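Local coordinates for enoyl-CoA hydratase/isomerase (Mycobacterium abscessus, PDB 3QXZ), which probably catalyses the hydration or double-bond isomerisation of enoyl-CoA thioesters as a member of the crotonase-like enoyl-CoA hydratase/isomerase family, at residues A[40-43]-A[44-47]; A[114-117]-A[118-121]; A[143-146]-A[147-150]; A[190-193]-A[194-197]; A[205-208]-A[209-213]. All blocks are in the same frame, centred on the assembly; numbering follows the deposited sequence.

Interaction 1 (A[40-43]-A[44-47]); sequences GAAY and QRLD. With K (potassium ion), chain D; EDO (1,2-ethanediol), chain I.
At the potassium-binding end of helix 33-48, the crossover helix of a beta-alpha-beta unit, A42 meets R45 and L46 one turn further on. Regular i to i+4 bonds run from the amides of Q44, R45, L46 and D47 back to G40, A41, A42 and Y43. The L46 side chain leans over the carbonyl that its own amide uses: with CG beside its backbone N (chi1 -66°), L46 CG comes to 3.2 Å from A42 O. R45 runs out extended and then bends at chi3 (45°), which brings NH2 back alongside A42 CB at 3.9 Å. This is only van der Waals contact; the guanidinium's charge is paired with E11 on strand 8-14. Q44 and D47 hold a 1,2-ethanediol, probably a crystallisation additive, between them. Q44 OE1 accepts from its O1 at 2.8 Å, and Q44 NE2 donates to its O2 at 2.9 Å. That same O2 donates to D47 OD2 at 2.6 Å. D47 OD2 also accepts a hydrogen bond from R98 N. At the helix's C-terminal end two carbonyls turn to the metal: L46 O and D47 O each lie 2.8 Å from the potassium ion. A water, the carbonyls of D49 and V52, and T99 OG1 complete its shell. Carbonyl oxygens of a last helical turn thus serve as ligands of a monovalent cation, where the crossover helix leads on to strand 54-59.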
# COMPACT_ATOMS: atom_id res chain seq x y z
N GLY A 40 26.74 5.90 -2.30
CA GLY A 40 26.45 5.20 -3.54
C GLY A 40 27.58 4.26 -3.92
O GLY A 40 27.36 3.11 -4.29
N ALA A 41 28.82 4.76 -3.81
CA ALA A 41 29.99 3.94 -4.14
C ALA A 41 30.10 2.73 -3.22
O ALA A 41 30.44 1.65 -3.68
CB ALA A 41 31.27 4.78 -4.06
N ALA A 42 29.80 2.92 -1.94
CA ALA A 42 29.85 1.83 -0.96
C ALA A 42 28.76 0.80 -1.25
O ALA A 42 29.02 -0.40 -1.22
CB ALA A 42 29.72 2.34 0.46
N TYR A 43 27.54 1.25 -1.54
CA TYR A 43 26.47 0.32 -1.93
C TYR A 43 26.91 -0.56 -3.10
O TYR A 43 26.71 -1.77 -3.09
CB TYR A 43 25.20 1.08 -2.32
CG TYR A 43 24.32 1.47 -1.17
CD1 TYR A 43 24.30 0.76 0.03
CD2 TYR A 43 23.47 2.56 -1.29
CE1 TYR A 43 23.45 1.11 1.07
CE2 TYR A 43 22.62 2.94 -0.24
CZ TYR A 43 22.63 2.21 0.93
OH TYR A 43 21.78 2.54 1.97
N GLN A 44 27.51 0.04 -4.13
CA GLN A 44 27.89 -0.73 -5.31
C GLN A 44 28.98 -1.76 -4.99
O GLN A 44 28.88 -2.93 -5.36
CB GLN A 44 28.34 0.18 -6.45
CG GLN A 44 28.62 -0.61 -7.75
CD GLN A 44 27.35 -1.27 -8.27
OE1 GLN A 44 26.43 -0.59 -8.73
NE2 GLN A 44 27.30 -2.61 -8.21
N ARG A 45 30.02 -1.33 -4.27
CA ARG A 45 31.12 -2.22 -3.93
C ARG A 45 30.65 -3.36 -3.03
O ARG A 45 31.02 -4.52 -3.24
CB ARG A 45 32.25 -1.41 -3.27
CG ARG A 45 33.38 -2.27 -2.74
CD ARG A 45 34.54 -1.42 -2.22
NE ARG A 45 34.08 -0.30 -1.40
CZ ARG A 45 33.66 -0.40 -0.14
NH1 ARG A 45 33.65 -1.59 0.48
NH2 ARG A 45 33.26 0.69 0.50
N LEU A 46 29.83 -3.03 -2.02
CA LEU A 46 29.36 -4.03 -1.08
C LEU A 46 28.40 -5.00 -1.77
O LEU A 46 28.40 -6.19 -1.46
CB LEU A 46 28.72 -3.37 0.15
CG LEU A 46 29.68 -2.56 1.03
CD1 LEU A 46 28.90 -1.78 2.06
CD2 LEU A 46 30.72 -3.46 1.69
N ASP A 47 27.59 -4.49 -2.70
CA ASP A 47 26.72 -5.37 -3.46
C ASP A 47 27.53 -6.40 -4.24
O ASP A 47 27.17 -7.59 -4.29
CB ASP A 47 25.78 -4.59 -4.39
CG ASP A 47 24.59 -5.40 -4.86
OD1 ASP A 47 24.10 -6.25 -4.09
OD2 ASP A 47 24.14 -5.17 -5.98
K K D . 27.03 -8.67 -1.73
C1 EDO I . 23.15 -1.92 -8.69
O1 EDO I . 23.92 -1.26 -9.70
C2 EDO I . 23.38 -3.42 -8.76
O2 EDO I . 24.64 -3.75 -8.14
O HOH W 1 26.56 -10.90 -3.22

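Interaction 2 (A[114-117]-A[118-121]); sequences MTLA and LHAD
M114 and L118 are joined through both backbone and side chain, and the backbone bonds here change character. L118 N donates to M114 O at 3.0 Å, an ordinary alpha-helical bond, and makes a second, weak one to T115 O. The next two bonds span three residues: H119 N to L116 O at 3.1 Å and A120 N to A117 O at 3.1 Å, the latter closing a type I turn from A117 to A120. R123 NH1 bonds to both A117 O and A120 O and so gives the turn a further tie.

Apolar contact links M114 with L118. M114 is folded at chi2 and chi3 (56° and 71°), which swings SD round to L118 CD2 at 3.9 Å, while L118 CG rests 3.4 Å from M114 O.

The imidazole of H119 supplies the third kind of contact. One ring face covers L116 CA; H119 CE1 touches the L116 methyl CD2 at 3.7 Å, and H119 CD2 lies 3.5 Å from T115 O. NE2 is hydrogen-bonded to A144 O and the ring meets F95 edge-to-face, so its rotation is well fixed. T115 OG1 is likewise held, by D143.

Every touching residue is buried. The passage from i+4 to i+3 bonds accompanies the way out of the helix, through a type I turn, toward strand 122-126; as in crotonase relatives, the opposite, N-terminal end of this helix probably contributes to the oxyanion hole, while the contact lies at the exit.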
# COMPACT_ATOMS: atom_id res chain seq x y z
N MET A 114 15.62 11.12 5.93
CA MET A 114 14.52 10.18 5.86
C MET A 114 14.33 9.59 4.46
O MET A 114 14.11 8.38 4.32
CB MET A 114 13.23 10.82 6.35
CG MET A 114 11.99 9.92 6.21
SD MET A 114 12.09 8.30 7.03
CE MET A 114 11.97 8.88 8.71
N THR A 115 14.40 10.42 3.41
CA THR A 115 14.11 9.87 2.07
C THR A 115 15.16 8.84 1.64
O THR A 115 14.79 7.86 1.00
CB THR A 115 13.88 10.95 1.01
OG1 THR A 115 15.11 11.65 0.82
CG2 THR A 115 12.78 11.93 1.43
N LEU A 116 16.42 9.01 2.04
CA LEU A 116 17.42 7.95 1.81
C LEU A 116 17.14 6.70 2.64
O LEU A 116 17.40 5.58 2.18
CB LEU A 116 18.85 8.42 2.04
CG LEU A 116 19.30 9.39 0.98
CD1 LEU A 116 20.62 9.95 1.40
CD2 LEU A 116 19.39 8.77 -0.42
N ALA A 117 16.64 6.86 3.86
CA ALA A 117 16.27 5.69 4.66
C ALA A 117 15.14 4.90 4.01
O ALA A 117 15.08 3.66 4.14
CB ALA A 117 15.89 6.10 6.07
N LEU A 118 14.27 5.60 3.27
CA LEU A 118 13.17 4.94 2.56
C LEU A 118 13.66 4.04 1.43
O LEU A 118 12.87 3.27 0.90
CB LEU A 118 12.15 5.94 2.03
CG LEU A 118 11.43 6.80 3.05
CD1 LEU A 118 10.45 7.72 2.30
CD2 LEU A 118 10.69 5.99 4.15
N HIS A 119 14.94 4.10 1.05
CA HIS A 119 15.44 3.19 0.00
C HIS A 119 15.67 1.79 0.55
O HIS A 119 15.74 0.84 -0.24
CB HIS A 119 16.76 3.67 -0.58
CG HIS A 119 16.66 4.93 -1.37
ND1 HIS A 119 17.76 5.48 -1.99
CD2 HIS A 119 15.62 5.74 -1.64
CE1 HIS A 119 17.39 6.58 -2.62
NE2 HIS A 119 16.10 6.76 -2.43
N ALA A 120 15.84 1.65 1.87
CA ALA A 120 16.17 0.35 2.46
C ALA A 120 14.97 -0.61 2.37
O ALA A 120 13.81 -0.19 2.29
CB ALA A 120 16.60 0.51 3.92
N ASP A 121 15.26 -1.91 2.39
CA ASP A 121 14.19 -2.91 2.39
C ASP A 121 13.38 -2.86 3.67
O ASP A 121 12.15 -3.03 3.66
CB ASP A 121 14.80 -4.29 2.22
CG ASP A 121 15.61 -4.41 0.96
OD1 ASP A 121 15.05 -4.08 -0.12
OD2 ASP A 121 16.79 -4.81 1.04

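Interaction 3 (A[143-146]-A[147-150]); sequences DALA and HWTL
The indole of W148 and the imidazole of H147 leave the first helical turn in different directions. The L145 side chain runs beside that of W148 in the same direction, and its CD2 sits 3.7 Å from W148 CB. With CG anti to the backbone N (chi1 -178°), the indole is carried away from the loop to a cation-pi contact with R152 and to the ring of F95, whose plane is inclined to it by about 40°. The imidazole finds its partner outside: ND1 is hydrogen-bonded to E233 of the third subunit, whose other carboxylate oxygen takes L145 N. One glutamate of a neighbouring chain thus holds the N-cap residue and the helix's first turn together.

The motif is a type I' beta turn, D143 to A146, closed by A146 N to D143 O at 3.0 Å; A144 and L145 both adopt left-handed backbone angles in it. L145 is then the N-cap of helix 146-149, part of the crotonase trimer interface.

L145 O is gripped twice, by W148 N at 2.9 Å from above the carbonyl plane and by T149 N at 2.9 Å in an almost straight bond (168°). L150 N follows, donating to A146 O at 3.1 Å. The T149 hydroxyl turns back toward the loop and donates to a water at 2.8 Å from OG1; this water in turn donates to A144 O, so a solvent molecule bridges the turn to the helix.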
# COMPACT_ATOMS: atom_id res chain seq x y z
N ASP A 143 12.73 14.54 -2.21
CA ASP A 143 13.84 14.12 -3.05
C ASP A 143 14.09 12.62 -2.88
O ASP A 143 13.38 11.91 -2.15
CB ASP A 143 15.09 14.98 -2.72
CG ASP A 143 15.34 15.08 -1.22
OD1 ASP A 143 15.02 14.13 -0.49
OD2 ASP A 143 15.84 16.13 -0.76
N ALA A 144 15.12 12.16 -3.59
CA ALA A 144 15.58 10.76 -3.54
C ALA A 144 14.41 9.78 -3.69
O ALA A 144 14.31 8.79 -2.95
CB ALA A 144 16.34 10.50 -2.25
N LEU A 145 13.54 10.07 -4.66
CA LEU A 145 12.45 9.16 -5.04
C LEU A 145 11.37 9.01 -3.97
O LEU A 145 10.55 8.08 -4.06
CB LEU A 145 12.99 7.78 -5.53
CG LEU A 145 13.29 7.77 -7.02
CD1 LEU A 145 14.05 6.50 -7.41
CD2 LEU A 145 11.98 7.81 -7.80
N ALA A 146 11.29 9.93 -3.00
CA ALA A 146 10.22 9.83 -2.01
C ALA A 146 8.83 9.82 -2.62
O ALA A 146 7.90 9.22 -2.06
CB ALA A 146 10.32 10.96 -1.03
N HIS A 147 8.62 10.48 -3.76
CA HIS A 147 7.29 10.48 -4.40
C HIS A 147 6.86 9.08 -4.84
O HIS A 147 5.67 8.86 -5.07
CB HIS A 147 7.24 11.41 -5.63
CG HIS A 147 7.47 12.87 -5.33
ND1 HIS A 147 8.73 13.42 -5.22
CD2 HIS A 147 6.59 13.90 -5.17
CE1 HIS A 147 8.62 14.73 -4.99
NE2 HIS A 147 7.33 15.05 -4.95
N TRP A 148 7.84 8.19 -5.03
CA TRP A 148 7.64 6.83 -5.48
C TRP A 148 7.72 5.81 -4.33
O TRP A 148 6.88 4.89 -4.24
CB TRP A 148 8.71 6.55 -6.56
CG TRP A 148 8.67 5.21 -7.22
CD1 TRP A 148 7.93 4.86 -8.32
CD2 TRP A 148 9.40 4.05 -6.83
NE1 TRP A 148 8.14 3.51 -8.60
CE2 TRP A 148 9.04 3.01 -7.72
CE3 TRP A 148 10.34 3.80 -5.83
CZ2 TRP A 148 9.59 1.72 -7.62
CZ3 TRP A 148 10.88 2.51 -5.74
CH2 TRP A 148 10.50 1.50 -6.64
N THR A 149 8.71 5.95 -3.45
CA THR A 149 8.86 4.97 -2.36
C THR A 149 7.73 5.13 -1.34
O THR A 149 7.21 4.13 -0.83
CB THR A 149 10.19 5.13 -1.61
OG1 THR A 149 10.27 6.48 -1.14
CG2 THR A 149 11.40 4.78 -2.50
N LEU A 150 7.33 6.36 -1.04
CA LEU A 150 6.47 6.54 0.13
C LEU A 150 5.04 6.00 -0.04
O LEU A 150 4.57 5.30 0.85
CB LEU A 150 6.48 8.02 0.59
CG LEU A 150 5.77 8.28 1.92
CD1 LEU A 150 6.35 7.45 3.07
CD2 LEU A 150 5.87 9.78 2.23
O HOH W 2 12.75 7.72 -0.92

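Interaction 4 (A[190-193]-A[194-197]); sequences LGAA and LRMA
Helix 186-203 covers one face of the central sheet, and within it L190 meets L194 while G191 and A192 meet R195, each pair about one turn apart. The amides of L194, R195, M196 and A197 donate in turn to the carbonyls of L190, G191, A192 and A193; the bond from A197 N to A193 O, at 2.8 Å, is the shortest of the four.

The two leucines slant across each other. L190 CG lies 4.0 Å from L194 CD1, and L194 CG hangs 3.4 Å from L190 O, close to the carbonyl that already holds its own amide. L190 reaches forward because its CG is anti to the backbone N (chi1 -179°), whereas L194 CG sits beside its N.

R195 folds back over the turn before it. A bend at chi3 (-59°) lays the guanidinium down on the helix, and one of its faces covers both G191 O and A192 CA, each displaced toward the rim of the group. R195 NH1 is 3.4 Å from G191 O, but the angle is poor and no hydrogen bond forms; G191 O instead takes R195 N at 3.0 Å. At the other end of the group R195 NH2 rests 3.7 Å from A192 CB. A carbonyl oxygen beneath the cation is probably mildly attractive.

A192 and A193 press on strand 122-126, A193 also on 101-105, and L190 and A197 on 54-59; L194 reaches strand 17-23, and M196 extends past I102 and I122 to T165 of the second subunit.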
# COMPACT_ATOMS: atom_id res chain seq x y z
N LEU A 190 20.08 -0.55 16.72
CA LEU A 190 21.16 -1.15 15.95
C LEU A 190 21.31 -2.63 16.26
O LEU A 190 21.47 -3.44 15.35
CB LEU A 190 22.48 -0.39 16.16
CG LEU A 190 23.70 -0.92 15.38
CD1 LEU A 190 23.45 -1.03 13.85
CD2 LEU A 190 24.93 -0.05 15.69
N GLY A 191 21.24 -3.00 17.54
CA GLY A 191 21.33 -4.41 17.93
C GLY A 191 20.24 -5.25 17.29
O GLY A 191 20.50 -6.38 16.87
N ALA A 192 19.02 -4.72 17.22
CA ALA A 192 17.93 -5.47 16.58
C ALA A 192 18.20 -5.63 15.08
O ALA A 192 17.97 -6.70 14.51
CB ALA A 192 16.59 -4.78 16.80
N ALA A 193 18.69 -4.58 14.44
CA ALA A 193 19.02 -4.65 13.02
C ALA A 193 20.12 -5.69 12.75
O ALA A 193 20.05 -6.47 11.79
CB ALA A 193 19.42 -3.27 12.50
N LEU A 194 21.13 -5.72 13.62
CA LEU A 194 22.23 -6.68 13.50
C LEU A 194 21.76 -8.12 13.72
O LEU A 194 22.19 -9.03 13.00
CB LEU A 194 23.41 -6.32 14.44
CG LEU A 194 24.13 -5.03 14.07
CD1 LEU A 194 25.11 -4.61 15.14
CD2 LEU A 194 24.84 -5.16 12.75
N ARG A 195 20.86 -8.35 14.68
CA ARG A 195 20.33 -9.71 14.87
C ARG A 195 19.59 -10.17 13.62
O ARG A 195 19.73 -11.33 13.19
CB ARG A 195 19.43 -9.79 16.11
CG ARG A 195 20.21 -9.83 17.44
CD ARG A 195 19.33 -10.14 18.66
NE ARG A 195 18.25 -9.16 18.85
CZ ARG A 195 18.38 -7.98 19.44
NH1 ARG A 195 19.56 -7.60 19.93
NH2 ARG A 195 17.33 -7.18 19.55
N MET A 196 18.81 -9.26 13.02
CA MET A 196 18.09 -9.59 11.80
C MET A 196 19.06 -9.85 10.65
O MET A 196 18.88 -10.81 9.89
CB MET A 196 17.13 -8.45 11.47
CG MET A 196 16.25 -8.73 10.25
SD MET A 196 15.16 -7.37 9.84
CE MET A 196 13.96 -7.48 11.15
N ALA A 197 20.09 -9.01 10.53
CA ALA A 197 21.09 -9.18 9.49
C ALA A 197 21.85 -10.49 9.61
O ALA A 197 22.05 -11.17 8.60
CB ALA A 197 22.07 -7.99 9.49

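Interaction 5 (A[205-208]-A[209-213]); sequences APES and AALTK. With EDO (1,2-ethanediol), chain H.
S208 O is gripped twice by T212, by its hydroxyl OG1 at 2.8 Å and its amide N at 3.0 Å, the two donors arriving from opposite faces of the carbonyl plane. The hydroxyl is put there by chi1 (-62°), which sets OG1 beside the backbone N and back over the preceding turn. S208 has its own outward bond, from OG to V140 O of the second subunit, whose G139 and P142 also pack against this side of the helix.

E207 and L211 touch through the glutamate's aliphatic part and one of its carboxylate oxygens. A bend at chi2 (67°) turns the glutamate forward, toward the leucine one turn on: E207 CG is 4.0 Å from L211 CD1, and OE2 lies 3.8 Å from L211 CD2. The charge of that OE2 is paired with R239 on helix 226-241. Beneath, L211 N donates to E207 O at 2.9 Å.

P206 O also has two donors, A210 N at 3.1 Å and O1 of a 1,2-ethanediol at 3.0 Å; R53 NE bonds to the same diol. K213 runs extended away from this contact to a salt bridge with D121 and to the carbonyls of A94 and T99.

A205 sits at the N-cap, its O accepting A209 N, and P206 fills the first helical position, where no amide hydrogen is needed. Proline directly after the N-cap is common at helix starts; here it opens helix 206-222 against the second subunit.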
# COMPACT_ATOMS: atom_id res chain seq x y z
N ALA A 205 19.41 -18.37 2.06
CA ALA A 205 20.35 -18.70 0.98
C ALA A 205 20.73 -17.43 0.19
O ALA A 205 19.86 -16.58 -0.05
CB ALA A 205 19.77 -19.75 0.04
N PRO A 206 22.00 -17.29 -0.22
CA PRO A 206 22.42 -16.04 -0.90
C PRO A 206 21.65 -15.75 -2.18
O PRO A 206 21.17 -14.62 -2.38
CB PRO A 206 23.92 -16.24 -1.18
CG PRO A 206 24.25 -17.63 -0.73
CD PRO A 206 23.13 -18.20 0.06
N GLU A 207 21.50 -16.75 -3.05
CA GLU A 207 20.80 -16.52 -4.31
C GLU A 207 19.30 -16.34 -4.08
O GLU A 207 18.63 -15.60 -4.81
CB GLU A 207 21.11 -17.63 -5.33
CG GLU A 207 20.73 -17.26 -6.76
CD GLU A 207 21.55 -16.13 -7.39
OE1 GLU A 207 22.57 -15.68 -6.82
OE2 GLU A 207 21.14 -15.69 -8.48
N SER A 208 18.74 -17.04 -3.09
CA SER A 208 17.33 -16.85 -2.73
C SER A 208 17.06 -15.38 -2.36
O SER A 208 16.09 -14.77 -2.86
CB SER A 208 16.98 -17.75 -1.54
OG SER A 208 17.01 -19.11 -1.92
N ALA A 209 17.90 -14.82 -1.49
CA ALA A 209 17.72 -13.41 -1.11
C ALA A 209 17.87 -12.49 -2.31
O ALA A 209 17.07 -11.56 -2.47
CB ALA A 209 18.71 -13.03 -0.03
N ALA A 210 18.88 -12.73 -3.14
CA ALA A 210 19.14 -11.83 -4.28
C ALA A 210 17.99 -11.85 -5.28
O ALA A 210 17.54 -10.78 -5.73
CB ALA A 210 20.45 -12.24 -4.98
N LEU A 211 17.50 -13.03 -5.65
CA LEU A 211 16.43 -13.11 -6.64
C LEU A 211 15.13 -12.58 -6.09
O LEU A 211 14.37 -11.93 -6.83
CB LEU A 211 16.25 -14.54 -7.14
CG LEU A 211 17.42 -15.08 -7.99
CD1 LEU A 211 17.14 -16.53 -8.38
CD2 LEU A 211 17.75 -14.25 -9.22
N THR A 212 14.85 -12.86 -4.81
CA THR A 212 13.62 -12.36 -4.19
C THR A 212 13.64 -10.82 -4.11
O THR A 212 12.65 -10.17 -4.48
CB THR A 212 13.47 -12.98 -2.79
OG1 THR A 212 13.36 -14.41 -2.93
CG2 THR A 212 12.19 -12.48 -2.08
N LYS A 213 14.76 -10.25 -3.65
CA LYS A 213 14.85 -8.79 -3.58
C LYS A 213 14.71 -8.17 -4.95
O LYS A 213 13.96 -7.21 -5.13
CB LYS A 213 16.18 -8.38 -2.95
CG LYS A 213 16.30 -6.84 -2.94
CD LYS A 213 17.46 -6.31 -2.14
CE LYS A 213 17.54 -4.80 -2.28
NZ LYS A 213 18.35 -4.15 -1.20
C1 EDO H . 22.87 -11.35 -2.10
O1 EDO H . 21.72 -11.85 -1.42
C2 EDO H . 23.94 -11.16 -1.04
O2 EDO H . 24.43 -12.44 -0.56

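The five contacts follow one another along the chain within one crotonase-like fold. Interactions 1 and 4 lie on helices 33-48 and 186-203, both packed on strands 17-23 and 54-59 of the central sheet; their centres are about 20 Å apart. Interactions 2 and 3 are near neighbours, with centres about 9 Å apart, and are joined by side-chain hydrogen bonds. Interaction 5 lies about 20 Å from interaction 2 between centres, yet K213 and D121 bridge them, while helix 206-222 directly follows that of interaction 4. Interactions 3 and 5 both face other subunits, so the loop before helix 146-149 and the start of helix 206-222 take part in the trimer interfaces.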